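Side-chain contacts in pyruvate dehydrogenase complex, dihydrolipoamide acetyltransferase E2 component (Thermus thermophilus, PDB 2EQ9), which probably acts as the lipoate-bearing acetyltransferase of the complex and is represented here by its peripheral subunit-binding domain: residues C[8-11]-C[12-16]; C[28-31]-C[32-36]. One frame throughout, in Å; residues are numbered along the deposited sequence.

From the N terminus, the chain enters helix 5-13, and contact 1 (8-11 with 12-16) closes the last turn of that helix and bends the backbone away from it. A long loop follows and leads into contact 2 (28-31 with 32-36), which starts helix 32-39. Each contact is local and lies on one continuous run. Contact 1 closes before contact 2 opens, so they stand in series, neither nested nor crossed. They meet in the core between the helices: Val35 CG1 of contact 2 lies 3.5 Å from Leu10 CD1 and also packs on Ala11, both of contact 1, joining the end of one helix to the start of the next.

Contact 1: C[8-11]-C[12-16]; sequences RKLA and RELGI
The C-terminal end of helix 5-13 closes in a Schellman motif, in which Ile16 N reaches back to Ala11 O at 2.8 Å. Inside that loop Gly15 N bonds to Arg12 O (2.7 Å), and Gly15, with its positive phi, turns the chain out of the helix. Leu14 N also donates to Ala11 O, from well above the carbonyl plane and from the face opposite to Ile16 N. One turn earlier the helix is regular: Arg12 N bonds to Arg8 O and Glu13 N to Lys9 O.

On the outer flank Lys9 and Glu13 form an i to i+4 salt bridge, with Lys9 NZ 3.1 Å from Glu13 OE1. NZ meets this oxygen on its syn side, 34° out of the carboxylate plane. Lys9 starts with CG anti to the backbone N (chi1 -157°), and bends at the next two torsions curl its tail over the carboxylate, leaving CD 3.2 Å from Glu13 OE2. Glu13 runs straight beyond CG, which sits tightly against Lys9 O at 3.0 Å. With an alanine here instead of Glu13, the Lys9 ammonium is likely to lose its mate and its curled chain to be free to swing away.

Arg8 NH1 bonds to Ala3 O, while its NE and NH2, and Arg12 NH2, form salt bridges with acidic side chains of another protein's chain. Inward, Ile16 packs on Tyr38 and Ala39 of helix 32-39. This is a glycine-based Schellman helix end in the peripheral subunit-binding (E3-binding) domain, with basic side chains facing the partner protein.

Contact 2: C[28-31]-C[32-36]; sequences GRVR and VEDVR
At the start of helix 32-39, where Arg31 is the N-cap, hydrogen bonds of two kinds hold the cap. In the backbone-to-side-chain bond, Arg31 N donates to Asp34 OD2 at 2.8 Å, with 160° at the hydrogen, meeting the oxygen on its anti side, 23° out of the carboxylate plane. Asp34 has CG beside its own backbone N (chi1 -56°), which turns the carboxylate back to the residue before the helix. Ser24 OG is a second hydrogen-bond partner of the same oxygen, tying the preceding loop to this point. In the backbone-to-backbone bond, Val35 N reaches Arg31 O at 3.1 Å and closes the first helical turn. The positive end of the helix dipole would be expected to favour the charged form of Asp34.

The apolar contact reaches from the residue before the cap into the first turn: Val30 CG1 meets Val35 CG2 at 3.8 Å, the two side chains crossing at about a right angle. Val35 continues inward onto Ala7 of helix 5-13, while Val30 also packs on Ile18 and Val21.

Charged chains line the outer side. Glu33 bends at chi2 and lays OE1 against Arg31 CB, 3.2 Å away, yet Arg31 NE stays 5.3 Å from Glu33 OE1, too far for a salt bridge. Arg29 CD covers one face of the Arg31 guanidinium near its rim, and Arg31 NH2 bonds to the backbone of another protein's chain. The Asp34 bond is the N3-to-N-cap half of a capping box, without the reciprocal bond, and the Val30-Val35 pair forms a hydrophobic staple across the helix N terminus.

Contact 1: C[8-11]-C[12-16]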
loop_
_atom_site.group_PDB
_atom_site.type_symbol
_atom_site.label_atom_id
_atom_site.label_comp_id
_atom_site.label_asym_id
_atom_site.label_seq_id
_atom_site.Cartn_x
_atom_site.Cartn_y
_atom_site.Cartn_z
ATOM N N ARG C 8 15.957 10.028 -18.140
ATOM C CA ARG C 8 16.062 11.480 -17.971
ATOM C C ARG C 8 17.316 11.803 -17.165
ATOM O O ARG C 8 18.014 12.784 -17.433
ATOM C CB ARG C 8 14.825 12.041 -17.246
ATOM C CG ARG C 8 13.505 11.474 -17.760
ATOM C CD ARG C 8 12.303 12.325 -17.386
ATOM N NE ARG C 8 12.080 12.480 -15.948
ATOM C CZ ARG C 8 11.252 11.736 -15.219
ATOM N NH1 ARG C 8 10.555 10.758 -15.781
ATOM N NH2 ARG C 8 11.087 12.004 -13.926
ATOM N N LYS C 9 17.593 10.959 -16.176
ATOM C CA LYS C 9 18.749 11.130 -15.314
ATOM C C LYS C 9 20.033 10.996 -16.126
ATOM O O LYS C 9 20.923 11.844 -16.045
ATOM C CB LYS C 9 18.710 10.086 -14.195
ATOM C CG LYS C 9 19.495 10.473 -12.954
ATOM C CD LYS C 9 20.924 9.976 -13.012
ATOM C CE LYS C 9 20.997 8.477 -12.754
ATOM N NZ LYS C 9 22.402 7.984 -12.872
ATOM N N LEU C 10 20.113 9.940 -16.928
ATOM C CA LEU C 10 21.291 9.697 -17.750
ATOM C C LEU C 10 21.437 10.726 -18.873
ATOM O O LEU C 10 22.548 11.104 -19.227
ATOM C CB LEU C 10 21.234 8.282 -18.328
ATOM C CG LEU C 10 22.514 7.716 -18.946
ATOM C CD1 LEU C 10 22.744 8.326 -20.303
ATOM C CD2 LEU C 10 23.694 7.973 -18.019
ATOM N N ALA C 11 20.321 11.182 -19.429
ATOM C CA ALA C 11 20.369 12.168 -20.501
ATOM C C ALA C 11 21.061 13.437 -20.003
ATOM O O ALA C 11 21.908 14.009 -20.692
ATOM C CB ALA C 11 18.962 12.491 -20.983
ATOM N N ARG C 12 20.703 13.865 -18.796
ATOM C CA ARG C 12 21.290 15.060 -18.210
ATOM C C ARG C 12 22.793 14.900 -17.983
ATOM O O ARG C 12 23.586 15.746 -18.402
ATOM C CB ARG C 12 20.614 15.389 -16.875
ATOM C CG ARG C 12 19.152 15.769 -16.977
ATOM C CD ARG C 12 18.624 16.258 -15.628
ATOM N NE ARG C 12 19.272 17.497 -15.201
ATOM C CZ ARG C 12 19.123 18.672 -15.809
ATOM N NH1 ARG C 12 18.342 18.778 -16.878
ATOM N NH2 ARG C 12 19.756 19.745 -15.351
ATOM N N GLU C 13 23.175 13.812 -17.322
ATOM C CA GLU C 13 24.580 13.549 -17.014
ATOM C C GLU C 13 25.450 13.426 -18.260
ATOM O O GLU C 13 26.679 13.415 -18.173
ATOM C CB GLU C 13 24.697 12.283 -16.162
ATOM C CG GLU C 13 23.736 12.280 -14.985
ATOM C CD GLU C 13 23.865 11.048 -14.116
ATOM O OE1 GLU C 13 23.984 9.934 -14.672
ATOM O OE2 GLU C 13 23.830 11.198 -12.873
ATOM N N LEU C 14 24.811 13.331 -19.419
ATOM C CA LEU C 14 25.538 13.236 -20.677
ATOM C C LEU C 14 25.451 14.550 -21.447
ATOM O O LEU C 14 26.045 14.694 -22.516
ATOM C CB LEU C 14 24.979 12.105 -21.536
ATOM C CG LEU C 14 25.322 10.685 -21.094
ATOM C CD1 LEU C 14 24.848 9.714 -22.161
ATOM C CD2 LEU C 14 26.831 10.553 -20.896
ATOM N N GLY C 15 24.711 15.507 -20.898
ATOM C CA GLY C 15 24.558 16.786 -21.560
ATOM C C GLY C 15 23.724 16.645 -22.820
ATOM O O GLY C 15 23.918 17.379 -23.787
ATOM N N ILE C 16 22.793 15.694 -22.807
ATOM C CA ILE C 16 21.922 15.449 -23.953
ATOM C C ILE C 16 20.478 15.843 -23.661
ATOM O O ILE C 16 19.863 15.332 -22.723
ATOM C CB ILE C 16 21.913 13.955 -24.354
ATOM C CG1 ILE C 16 23.314 13.500 -24.757
ATOM C CG2 ILE C 16 20.950 13.734 -25.511
ATOM C CD1 ILE C 16 23.396 12.024 -25.079
#

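Contact 2: C[28-31]-C[32-36]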
loop_
_atom_site.group_PDB
_atom_site.type_symbol
_atom_site.label_atom_id
_atom_site.label_comp_id
_atom_site.label_asym_id
_atom_site.label_seq_id
_atom_site.Cartn_x
_atom_site.Cartn_y
_atom_site.Cartn_z
ATOM N N GLY C 28 7.268 5.799 -28.770
ATOM C CA GLY C 28 8.209 6.728 -28.161
ATOM C C GLY C 28 8.732 6.706 -26.736
ATOM O O GLY C 28 9.531 7.578 -26.395
ATOM N N ARG C 29 8.330 5.761 -25.896
ATOM C CA ARG C 29 8.848 5.771 -24.531
ATOM C C ARG C 29 10.371 5.674 -24.560
ATOM O O ARG C 29 10.931 4.707 -25.073
ATOM C CB ARG C 29 8.263 4.617 -23.710
ATOM C CG ARG C 29 8.669 4.659 -22.240
ATOM C CD ARG C 29 8.063 3.524 -21.416
ATOM N NE ARG C 29 6.633 3.691 -21.168
ATOM C CZ ARG C 29 5.670 3.191 -21.934
ATOM N NH1 ARG C 29 5.973 2.480 -23.014
ATOM N NH2 ARG C 29 4.397 3.391 -21.616
ATOM N N VAL C 30 11.039 6.689 -24.023
ATOM C CA VAL C 30 12.498 6.710 -23.996
ATOM C C VAL C 30 13.062 5.905 -22.826
ATOM O O VAL C 30 12.700 6.132 -21.668
ATOM C CB VAL C 30 13.018 8.153 -23.906
ATOM C CG1 VAL C 30 14.532 8.169 -24.010
ATOM C CG2 VAL C 30 12.385 9.000 -25.006
ATOM N N ARG C 31 13.949 4.964 -23.140
ATOM C CA ARG C 31 14.582 4.116 -22.134
ATOM C C ARG C 31 16.060 4.452 -22.035
ATOM O O ARG C 31 16.610 5.103 -22.920
ATOM C CB ARG C 31 14.449 2.643 -22.520
ATOM C CG ARG C 31 13.031 2.160 -22.683
ATOM C CD ARG C 31 12.326 2.054 -21.349
ATOM N NE ARG C 31 11.023 1.419 -21.508
ATOM C CZ ARG C 31 10.332 0.859 -20.519
ATOM N NH1 ARG C 31 9.150 0.306 -20.770
ATOM N NH2 ARG C 31 10.821 0.844 -19.286
ATOM N N VAL C 32 16.696 4.000 -20.959
ATOM C CA VAL C 32 18.126 4.230 -20.752
ATOM C C VAL C 32 18.917 3.773 -21.978
ATOM O O VAL C 32 19.910 4.393 -22.355
ATOM C CB VAL C 32 18.641 3.462 -19.508
ATOM C CG1 VAL C 32 20.167 3.373 -19.529
ATOM C CG2 VAL C 32 18.188 4.168 -18.247
ATOM N N GLU C 33 18.467 2.688 -22.597
ATOM C CA GLU C 33 19.138 2.159 -23.779
ATOM C C GLU C 33 19.107 3.192 -24.899
ATOM O O GLU C 33 20.133 3.469 -25.521
ATOM C CB GLU C 33 18.462 0.866 -24.250
ATOM C CG GLU C 33 18.275 -0.175 -23.152
ATOM C CD GLU C 33 17.039 0.085 -22.312
ATOM O OE1 GLU C 33 15.923 -0.205 -22.794
ATOM O OE2 GLU C 33 17.184 0.588 -21.176
ATOM N N ASP C 34 17.932 3.766 -25.144
ATOM C CA ASP C 34 17.772 4.774 -26.189
ATOM C C ASP C 34 18.691 5.978 -25.975
ATOM O O ASP C 34 19.321 6.461 -26.915
ATOM C CB ASP C 34 16.320 5.254 -26.251
ATOM C CG ASP C 34 15.341 4.120 -26.462
ATOM O OD1 ASP C 34 15.596 3.270 -27.342
ATOM O OD2 ASP C 34 14.311 4.082 -25.755
ATOM N N VAL C 35 18.765 6.464 -24.742
ATOM C CA VAL C 35 19.612 7.611 -24.449
ATOM C C VAL C 35 21.062 7.287 -24.803
ATOM O O VAL C 35 21.767 8.109 -25.385
ATOM C CB VAL C 35 19.519 8.012 -22.962
ATOM C CG1 VAL C 35 20.397 9.223 -22.694
ATOM C CG2 VAL C 35 18.078 8.329 -22.605
ATOM N N ARG C 36 21.499 6.080 -24.456
ATOM C CA ARG C 36 22.861 5.648 -24.749
ATOM C C ARG C 36 23.024 5.442 -26.254
ATOM O O ARG C 36 24.072 5.754 -26.824
ATOM C CB ARG C 36 23.176 4.349 -24.001
#